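Local structure of pullulanase (2YOC) at residues Arg773-Phe783 / Val958-Thr967; Gln971-Thr979 / Ser1007-Gly1015. The protein hydrolyses alpha-1,6-glucosidic linkages in pullulan and related alpha-dextrins, as a glycosyl hydrolase secreted through a type 2 secretion system. All coordinates share one frame; numbering follows the deposited sequence.

Contact 1: residues Arg773-Phe783 / Val958-Thr967. With SO4 (sulfate ion), chain U.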
loop_
_atom_site.group_PDB
_atom_site.type_symbol
_atom_site.label_atom_id
_atom_site.label_comp_id
_atom_site.label_asym_id
_atom_site.label_seq_id
_atom_site.Cartn_x
_atom_site.Cartn_y
_atom_site.Cartn_z
ATOM N N ARG B 773 -12.038 -15.222 3.862
ATOM C CA ARG B 773 -11.077 -16.229 3.397
ATOM C C ARG B 773 -9.986 -16.426 4.439
ATOM O O ARG B 773 -9.805 -17.537 4.936
ATOM C CB ARG B 773 -10.483 -15.825 2.033
ATOM C CG ARG B 773 -11.474 -16.011 0.861
ATOM C CD ARG B 773 -10.832 -15.837 -0.499
ATOM N NE ARG B 773 -10.566 -14.430 -0.785
ATOM C CZ ARG B 773 -11.288 -13.696 -1.619
ATOM N NH1 ARG B 773 -12.305 -14.239 -2.280
ATOM N NH2 ARG B 773 -10.986 -12.417 -1.819
ATOM N N LEU B 774 -9.332 -15.326 4.845
ATOM C CA LEU B 774 -8.290 -15.360 5.853
ATOM C C LEU B 774 -8.764 -16.110 7.128
ATOM O O LEU B 774 -8.037 -16.983 7.631
ATOM C CB LEU B 774 -7.845 -13.930 6.165
ATOM C CG LEU B 774 -6.634 -13.756 7.065
ATOM C CD1 LEU B 774 -5.444 -14.593 6.596
ATOM C CD2 LEU B 774 -6.249 -12.314 7.147
ATOM N N GLY B 775 -9.997 -15.800 7.575
ATOM C CA GLY B 775 -10.640 -16.433 8.716
ATOM C C GLY B 775 -10.845 -17.922 8.484
ATOM O O GLY B 775 -10.466 -18.742 9.330
HETATM N N MSE B 776 -11.403 -18.298 7.297
HETATM C CA MSE B 776 -11.620 -19.705 6.923
HETATM C C MSE B 776 -10.303 -20.501 6.947
HETATM O O MSE B 776 -10.330 -21.701 7.223
HETATM C CB MSE B 776 -12.278 -19.805 5.560
HETATM C CG MSE B 776 -13.660 -19.216 5.561
HETATM SE SE MSE B 776 -14.665 -19.753 4.033
HETATM C CE MSE B 776 -14.933 -21.691 4.468
ATOM N N ALA B 777 -9.157 -19.813 6.712
ATOM C CA ALA B 777 -7.838 -20.416 6.754
ATOM C C ALA B 777 -7.186 -20.208 8.145
ATOM O O ALA B 777 -5.958 -20.173 8.278
ATOM C CB ALA B 777 -6.970 -19.858 5.640
ATOM N N GLY B 778 -8.029 -20.090 9.168
ATOM C CA GLY B 778 -7.603 -19.941 10.556
ATOM C C GLY B 778 -6.942 -18.640 10.952
ATOM O O GLY B 778 -6.089 -18.644 11.836
ATOM N N ASN B 779 -7.324 -17.514 10.315
ATOM C CA ASN B 779 -6.818 -16.157 10.604
ATOM C C ASN B 779 -5.321 -16.059 10.998
ATOM O O ASN B 779 -4.971 -15.536 12.054
ATOM C CB ASN B 779 -7.740 -15.444 11.605
ATOM C CG ASN B 779 -7.702 -13.962 11.415
ATOM O OD1 ASN B 779 -8.232 -13.412 10.444
ATOM N ND2 ASN B 779 -6.998 -13.295 12.277
ATOM N N LEU B 780 -4.458 -16.578 10.141
ATOM C CA LEU B 780 -3.019 -16.617 10.389
ATOM C C LEU B 780 -2.268 -15.369 9.930
ATOM O O LEU B 780 -2.570 -14.818 8.888
ATOM C CB LEU B 780 -2.408 -17.882 9.769
ATOM C CG LEU B 780 -3.036 -19.214 10.201
ATOM C CD1 LEU B 780 -2.459 -20.376 9.411
ATOM C CD2 LEU B 780 -2.854 -19.470 11.677
ATOM N N ALA B 781 -1.281 -14.944 10.688
ATOM C CA ALA B 781 -0.486 -13.768 10.383
ATOM C C ALA B 781 0.434 -13.980 9.198
ATOM O O ALA B 781 0.811 -13.011 8.551
ATOM C CB ALA B 781 0.342 -13.398 11.598
ATOM N N ASP B 782 0.838 -15.214 8.934
ATOM C CA ASP B 782 1.807 -15.482 7.876
ATOM C C ASP B 782 1.261 -16.098 6.579
ATOM O O ASP B 782 2.009 -16.255 5.593
ATOM C CB ASP B 782 3.048 -16.237 8.416
ATOM C CG ASP B 782 3.766 -15.483 9.500
ATOM O OD1 ASP B 782 4.014 -14.262 9.313
ATOM O OD2 ASP B 782 4.018 -16.084 10.568
ATOM N N PHE B 783 -0.044 -16.420 6.580
ATOM C CA PHE B 783 -0.740 -16.999 5.445
ATOM C C PHE B 783 -0.799 -15.991 4.290
ATOM O O PHE B 783 -1.333 -14.893 4.453
ATOM C CB PHE B 783 -2.146 -17.456 5.858
ATOM C CG PHE B 783 -2.868 -18.204 4.767
ATOM C CD1 PHE B 783 -2.678 -19.571 4.598
ATOM C CD2 PHE B 783 -3.703 -17.534 3.878
ATOM C CE1 PHE B 783 -3.333 -20.260 3.574
ATOM C CE2 PHE B 783 -4.355 -18.216 2.860
ATOM C CZ PHE B 783 -4.186 -19.581 2.727
ATOM N N VAL B 958 -1.575 -25.656 7.375
ATOM C CA VAL B 958 -2.518 -24.760 6.700
ATOM C C VAL B 958 -1.873 -24.114 5.477
ATOM O O VAL B 958 -2.369 -24.278 4.373
ATOM C CB VAL B 958 -3.179 -23.754 7.665
ATOM C CG1 VAL B 958 -4.056 -22.760 6.911
ATOM C CG2 VAL B 958 -3.995 -24.497 8.708
HETATM N N MSE B 959 -0.726 -23.496 5.668
HETATM C CA MSE B 959 0.022 -22.819 4.627
HETATM C C MSE B 959 0.498 -23.700 3.482
HETATM O O MSE B 959 0.514 -23.229 2.346
HETATM C CB MSE B 959 1.169 -22.057 5.259
HETATM C CG MSE B 959 0.668 -20.974 6.191
HETATM SE SE MSE B 959 2.117 -20.005 6.965
HETATM C CE MSE B 959 2.821 -19.231 5.279
ATOM N N LYS B 960 0.857 -24.974 3.769
ATOM C CA LYS B 960 1.331 -25.968 2.802
ATOM C C LYS B 960 0.203 -26.650 2.042
ATOM O O LYS B 960 0.495 -27.382 1.084
ATOM C CB LYS B 960 2.104 -27.075 3.534
ATOM C CG LYS B 960 3.552 -26.751 3.802
ATOM C CD LYS B 960 4.309 -27.918 4.387
ATOM C CE LYS B 960 4.796 -27.615 5.777
ATOM N NZ LYS B 960 5.947 -28.470 6.169
ATOM N N ARG B 961 -1.062 -26.491 2.495
ATOM C CA ARG B 961 -2.197 -27.226 1.938
ATOM C C ARG B 961 -3.418 -26.386 1.536
ATOM O O ARG B 961 -4.165 -26.766 0.626
ATOM C CB ARG B 961 -2.648 -28.295 2.962
ATOM C CG ARG B 961 -1.613 -29.341 3.322
ATOM C CD ARG B 961 -2.129 -30.263 4.401
ATOM N NE ARG B 961 -1.173 -31.315 4.749
ATOM C CZ ARG B 961 -1.156 -32.513 4.197
ATOM N NH1 ARG B 961 -2.075 -32.852 3.309
ATOM N NH2 ARG B 961 -0.252 -33.406 4.566
ATOM N N VAL B 962 -3.672 -25.304 2.268
ATOM C CA VAL B 962 -4.805 -24.412 2.033
ATOM C C VAL B 962 -4.451 -23.263 1.082
ATOM O O VAL B 962 -3.396 -22.618 1.202
ATOM C CB VAL B 962 -5.418 -23.907 3.356
ATOM C CG1 VAL B 962 -6.528 -22.885 3.111
ATOM C CG2 VAL B 962 -5.923 -25.064 4.194
ATOM N N ASP B 963 -5.351 -23.051 0.123
ATOM C CA ASP B 963 -5.352 -21.986 -0.873
ATOM C C ASP B 963 -6.794 -21.733 -1.312
ATOM O O ASP B 963 -7.691 -22.526 -0.998
ATOM C CB ASP B 963 -4.412 -22.289 -2.070
ATOM C CG ASP B 963 -3.879 -21.077 -2.851
ATOM O OD1 ASP B 963 -4.031 -19.923 -2.366
ATOM O OD2 ASP B 963 -3.272 -21.283 -3.913
ATOM N N PHE B 964 -7.006 -20.604 -2.011
ATOM C CA PHE B 964 -8.305 -20.156 -2.495
ATOM C C PHE B 964 -8.268 -19.780 -3.944
ATOM O O PHE B 964 -7.249 -19.275 -4.440
ATOM C CB PHE B 964 -8.783 -18.932 -1.706
ATOM C CG PHE B 964 -8.920 -19.130 -0.223
ATOM C CD1 PHE B 964 -10.111 -19.584 0.325
ATOM C CD2 PHE B 964 -7.871 -18.831 0.632
ATOM C CE1 PHE B 964 -10.252 -19.732 1.704
ATOM C CE2 PHE B 964 -8.006 -18.997 2.014
ATOM C CZ PHE B 964 -9.193 -19.458 2.536
ATOM N N ARG B 965 -9.432 -19.983 -4.609
ATOM C CA ARG B 965 -9.726 -19.593 -6.003
ATOM C C ARG B 965 -10.830 -18.522 -5.969
ATOM O O ARG B 965 -11.456 -18.328 -4.925
ATOM C CB ARG B 965 -10.141 -20.780 -6.887
ATOM C CG ARG B 965 -9.474 -22.088 -6.524
ATOM C CD ARG B 965 -8.111 -22.184 -7.151
ATOM N NE ARG B 965 -8.086 -23.135 -8.257
ATOM C CZ ARG B 965 -7.969 -22.810 -9.543
ATOM N NH1 ARG B 965 -7.893 -21.529 -9.912
ATOM N NH2 ARG B 965 -7.930 -23.759 -10.472
ATOM N N ASN B 966 -11.070 -17.836 -7.105
ATOM C CA ASN B 966 -12.013 -16.713 -7.262
ATOM C C ASN B 966 -11.522 -15.564 -6.383
ATOM O O ASN B 966 -12.233 -15.002 -5.550
ATOM C CB ASN B 966 -13.485 -17.091 -7.010
ATOM C CG ASN B 966 -14.423 -15.922 -7.164
ATOM O OD1 ASN B 966 -14.429 -15.212 -8.181
ATOM N ND2 ASN B 966 -15.120 -15.608 -6.090
ATOM N N THR B 967 -10.243 -15.298 -6.543
ATOM C CA THR B 967 -9.512 -14.287 -5.815
ATOM C C THR B 967 -9.054 -13.238 -6.822
ATOM O O THR B 967 -9.108 -13.479 -8.043
ATOM C CB THR B 967 -8.349 -14.944 -5.043
ATOM O OG1 THR B 967 -7.687 -15.887 -5.889
ATOM C CG2 THR B 967 -8.812 -15.655 -3.801
HETATM S S SO4 U . -8.311 -17.700 -9.434
HETATM O O1 SO4 U . -8.476 -16.247 -9.203
HETATM O O2 SO4 U . -7.710 -18.298 -8.236
HETATM O O3 SO4 U . -7.402 -17.940 -10.559
HETATM O O4 SO4 U . -9.643 -18.304 -9.752
HETATM O O HOH W 1 -12.941 -17.300 -2.747
#
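Arg773 lays its aliphatic stem over the face of the Phe964 ring, a CH-pi contact with CB 3.8 Å from the centroid and almost on the ring normal. Beyond, the stem bends at chi3 (-75°), where Thr967 CG2 rests over one face of the guanidinium, toward its rim, 3.7 Å from Arg773 NE. NH1 reaches Arg965 O through a water, and NH2 forms a salt bridge with Asp770. Ala777, small enough to sit where two rings meet, sets CB 3.8 Å from Phe964 CZ at the ring edge and over the centre of the Phe783 face. Gly778, with positive phi, closes the helix as C-prime of a Schellman motif. The returning chain brings Leu780 CD1 within 3.8 Å of Val958 CG1. Asp782 turns its carboxylate to Lys713, its CB near the selenium of selenomethionine Met959. With CG anti to the backbone N (chi1 -174°), the Phe783 ring reaches toward 958-967, and CE2 meets the Phe964 edge in plane, 3.8 Å from Phe964 CE2. A sulfate, probably from the crystallisation liquor, accepts a bond from Asn966 N (3.0 Å to O4). The segments share no direct hydrogen bond: apolar burial joins them, and the charges of Arg773 and Asp782 are paired outside.

Contact 2: residues Gln971-Thr979 / Ser1007-Gly1015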
loop_
_atom_site.group_PDB
_atom_site.type_symbol
_atom_site.label_atom_id
_atom_site.label_comp_id
_atom_site.label_asym_id
_atom_site.label_seq_id
_atom_site.Cartn_x
_atom_site.Cartn_y
_atom_site.Cartn_z
ATOM N N GLN B 971 -12.593 -10.927 -9.214
ATOM C CA GLN B 971 -13.411 -11.892 -8.482
ATOM C C GLN B 971 -14.920 -11.694 -8.543
ATOM O O GLN B 971 -15.386 -10.561 -8.640
ATOM C CB GLN B 971 -12.935 -12.031 -7.030
ATOM C CG GLN B 971 -13.335 -10.885 -6.103
ATOM C CD GLN B 971 -13.119 -11.239 -4.657
ATOM O OE1 GLN B 971 -12.122 -10.831 -4.046
ATOM N NE2 GLN B 971 -14.059 -11.997 -4.073
ATOM N N GLN B 972 -15.677 -12.820 -8.491
ATOM C CA GLN B 972 -17.148 -12.878 -8.453
ATOM C C GLN B 972 -17.554 -12.748 -6.991
ATOM O O GLN B 972 -17.075 -13.517 -6.157
ATOM C CB GLN B 972 -17.672 -14.217 -9.014
ATOM C CG GLN B 972 -17.478 -14.400 -10.510
ATOM C CD GLN B 972 -18.343 -15.512 -11.058
ATOM O OE1 GLN B 972 -17.963 -16.692 -11.044
ATOM N NE2 GLN B 972 -19.513 -15.157 -11.586
ATOM N N ALA B 973 -18.406 -11.771 -6.668
ATOM C CA ALA B 973 -18.841 -11.529 -5.285
ATOM C C ALA B 973 -19.661 -12.677 -4.708
ATOM O O ALA B 973 -20.395 -13.341 -5.428
ATOM C CB ALA B 973 -19.609 -10.226 -5.194
ATOM N N GLY B 974 -19.487 -12.931 -3.419
ATOM C CA GLY B 974 -20.211 -13.994 -2.725
ATOM C C GLY B 974 -19.732 -15.416 -2.978
ATOM O O GLY B 974 -20.233 -16.347 -2.351
ATOM N N LEU B 975 -18.766 -15.610 -3.886
ATOM C CA LEU B 975 -18.246 -16.939 -4.146
ATOM C C LEU B 975 -16.956 -17.151 -3.361
ATOM O O LEU B 975 -15.953 -16.457 -3.577
ATOM C CB LEU B 975 -18.040 -17.164 -5.638
ATOM C CG LEU B 975 -17.746 -18.585 -6.075
ATOM C CD1 LEU B 975 -18.990 -19.431 -5.983
ATOM C CD2 LEU B 975 -17.205 -18.597 -7.494
ATOM N N LEU B 976 -17.011 -18.087 -2.403
ATOM C CA LEU B 976 -15.869 -18.443 -1.573
ATOM C C LEU B 976 -15.466 -19.850 -1.940
ATOM O O LEU B 976 -16.254 -20.785 -1.799
ATOM C CB LEU B 976 -16.194 -18.309 -0.075
ATOM C CG LEU B 976 -16.538 -16.902 0.393
ATOM C CD1 LEU B 976 -17.432 -16.939 1.610
ATOM C CD2 LEU B 976 -15.290 -16.078 0.638
ATOM N N VAL B 977 -14.263 -19.978 -2.506
ATOM C CA VAL B 977 -13.735 -21.252 -2.986
ATOM C C VAL B 977 -12.416 -21.566 -2.291
ATOM O O VAL B 977 -11.418 -20.868 -2.516
ATOM C CB VAL B 977 -13.656 -21.320 -4.538
ATOM C CG1 VAL B 977 -12.962 -22.590 -4.996
ATOM C CG2 VAL B 977 -15.048 -21.240 -5.161
HETATM N N MSE B 978 -12.417 -22.611 -1.428
HETATM C CA MSE B 978 -11.236 -23.026 -0.676
HETATM C C MSE B 978 -10.775 -24.384 -1.118
HETATM O O MSE B 978 -11.594 -25.293 -1.231
HETATM C CB MSE B 978 -11.536 -23.035 0.826
HETATM C CG MSE B 978 -10.285 -23.207 1.701
HETATM SE SE MSE B 978 -10.638 -23.099 3.618
HETATM C CE MSE B 978 -11.701 -24.691 3.854
ATOM N N THR B 979 -9.462 -24.535 -1.342
ATOM C CA THR B 979 -8.885 -25.812 -1.735
ATOM C C THR B 979 -7.926 -26.303 -0.641
ATOM O O THR B 979 -7.156 -25.497 -0.121
ATOM C CB THR B 979 -8.225 -25.752 -3.137
ATOM O OG1 THR B 979 -6.986 -25.058 -3.081
ATOM C CG2 THR B 979 -9.122 -25.163 -4.206
ATOM N N SER B 1007 -26.961 -18.161 -9.795
ATOM C CA SER B 1007 -26.208 -19.411 -9.727
ATOM C C SER B 1007 -24.838 -19.198 -10.408
ATOM O O SER B 1007 -24.728 -18.397 -11.345
ATOM C CB SER B 1007 -26.993 -20.561 -10.350
ATOM O OG SER B 1007 -26.428 -20.981 -11.578
ATOM N N ARG B 1008 -23.796 -19.876 -9.913
ATOM C CA ARG B 1008 -22.444 -19.679 -10.429
ATOM C C ARG B 1008 -21.790 -20.885 -11.050
ATOM O O ARG B 1008 -22.298 -22.001 -10.919
ATOM C CB ARG B 1008 -21.548 -19.062 -9.350
ATOM C CG ARG B 1008 -21.329 -17.571 -9.522
ATOM C CD ARG B 1008 -22.527 -16.734 -9.093
ATOM N NE ARG B 1008 -22.220 -15.306 -9.120
ATOM C CZ ARG B 1008 -21.600 -14.656 -8.140
ATOM N NH1 ARG B 1008 -21.195 -15.306 -7.052
ATOM N NH2 ARG B 1008 -21.358 -13.352 -8.249
ATOM N N THR B 1009 -20.663 -20.656 -11.761
ATOM C CA THR B 1009 -19.931 -21.721 -12.446
ATOM C C THR B 1009 -18.446 -21.820 -12.038
ATOM O O THR B 1009 -17.791 -20.806 -11.741
ATOM C CB THR B 1009 -20.245 -21.726 -13.947
ATOM O OG1 THR B 1009 -21.630 -21.424 -14.140
ATOM C CG2 THR B 1009 -19.976 -23.065 -14.582
ATOM N N LEU B 1010 -17.944 -23.063 -11.976
ATOM C CA LEU B 1010 -16.587 -23.374 -11.554
ATOM C C LEU B 1010 -15.856 -24.169 -12.595
ATOM O O LEU B 1010 -15.989 -25.399 -12.671
ATOM C CB LEU B 1010 -16.587 -24.114 -10.198
ATOM C CG LEU B 1010 -16.432 -23.268 -8.936
ATOM C CD1 LEU B 1010 -17.706 -22.546 -8.590
ATOM C CD2 LEU B 1010 -16.059 -24.136 -7.762
ATOM N N ASN B 1011 -15.059 -23.450 -13.396
ATOM C CA ASN B 1011 -14.231 -24.013 -14.467
ATOM C C ASN B 1011 -12.768 -24.151 -14.021
ATOM O O ASN B 1011 -11.931 -24.683 -14.767
ATOM C CB ASN B 1011 -14.347 -23.190 -15.754
ATOM C CG ASN B 1011 -15.732 -22.686 -16.119
ATOM O OD1 ASN B 1011 -16.782 -23.209 -15.716
ATOM N ND2 ASN B 1011 -15.740 -21.601 -16.862
ATOM N N GLU B 1012 -12.479 -23.678 -12.783
ATOM C CA GLU B 1012 -11.169 -23.725 -12.127
ATOM C C GLU B 1012 -10.608 -25.171 -12.152
ATOM O O GLU B 1012 -9.461 -25.394 -12.552
ATOM C CB GLU B 1012 -11.284 -23.206 -10.682
ATOM C CG GLU B 1012 -11.251 -21.691 -10.527
ATOM C CD GLU B 1012 -12.539 -20.977 -10.149
ATOM O OE1 GLU B 1012 -13.547 -21.664 -9.871
ATOM O OE2 GLU B 1012 -12.524 -19.724 -10.102
ATOM N N PHE B 1013 -11.462 -26.150 -11.788
ATOM C CA PHE B 1013 -11.106 -27.567 -11.701
ATOM C C PHE B 1013 -11.333 -28.298 -13.000
ATOM O O PHE B 1013 -11.956 -29.368 -13.053
ATOM C CB PHE B 1013 -11.783 -28.221 -10.485
ATOM C CG PHE B 1013 -11.707 -27.333 -9.268
ATOM C CD1 PHE B 1013 -10.490 -27.097 -8.632
ATOM C CD2 PHE B 1013 -12.831 -26.666 -8.808
ATOM C CE1 PHE B 1013 -10.409 -26.232 -7.540
ATOM C CE2 PHE B 1013 -12.749 -25.800 -7.714
ATOM C CZ PHE B 1013 -11.541 -25.593 -7.084
ATOM N N ALA B 1014 -10.782 -27.690 -14.059
ATOM C CA ALA B 1014 -10.813 -28.136 -15.448
ATOM C C ALA B 1014 -10.258 -29.559 -15.567
ATOM O O ALA B 1014 -9.074 -29.792 -15.296
ATOM C CB ALA B 1014 -10.003 -27.170 -16.311
ATOM N N GLY B 1015 -11.149 -30.499 -15.882
ATOM C CA GLY B 1015 -10.810 -31.907 -16.043
ATOM C C GLY B 1015 -10.476 -32.640 -14.757
ATOM O O GLY B 1015 -10.021 -33.787 -14.799
HETATM O O HOH W 2 -19.400 -17.907 -13.390
#
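Arg1008 grips the carbonyl oxygen of Ala973 end-on with both terminal nitrogens. The NH1 bond is the shorter and straighter, 2.7 Å to Ala973 O with an N-H...O angle of 151°, though NH1 is tilted from the carbonyl plane; NH2 lies in that plane on a lone pair, 3.0 Å from the same oxygen (N-H...O 134°). Arginine suits the place because its length and flat fork bring two donors to a turn carbonyl: Ala973 and Gly974 are central in a type II turn, with glycine at the positive-phi position. NH1 also gives a bond to Asn1002 OD1, and NH2 has a long, weak ion pair with Glu1006. Over one guanidinium face lies Gln972 CB, 3.7 Å above the plane, and the glutamine extends back along the arginine stem. Its OE1 accepts from a water at 3.0 Å that in turn takes a weak bond from Thr1009 N. Beyond the turn the contact is apolar. Leu1010 CD2 meets Val977 CG2 tip to tip at 4.0 Å, and the edge of Phe1013 receives Thr979 CG2, 3.7 Å from CE1, while Thr979 OG1 bonds weakly to Asp963 O. The axes of the short strand segments approach to 10.0 Å, their N-to-C directions 22° apart, in facing layers of a beta-sandwich: strand 975-981 lies between 962-965 and 994-1002, strand 1008-1010 pairs with 1044-1046, and helix 762-776 meets Leu976.

Contacts 1 and 2 have centres 16 Å apart and use successive, neighbouring antiparallel strands, 962-965 and 975-981, of the C-terminal sheet. Contact 1 docks that sheet on the helix 762-776 region, which follows barrel strand 718-720 in the chain; contact 2 packs the second sheet against it. Two probable hydrogen bonds couple them: Asp963 O lies 2.7 Å from Thr979 N in the backbone pairing, and Asn966 OD1 lies 2.7 Å from Gln972 N, at the start of the turn in contact 2. Gln971 OE1 accepts from Arg773 NH2, linking the residue before that turn to the helix. Arg961, within 958-967 but with its end leading away from 773-783, forms a salt bridge with the calcium ligand Asp982.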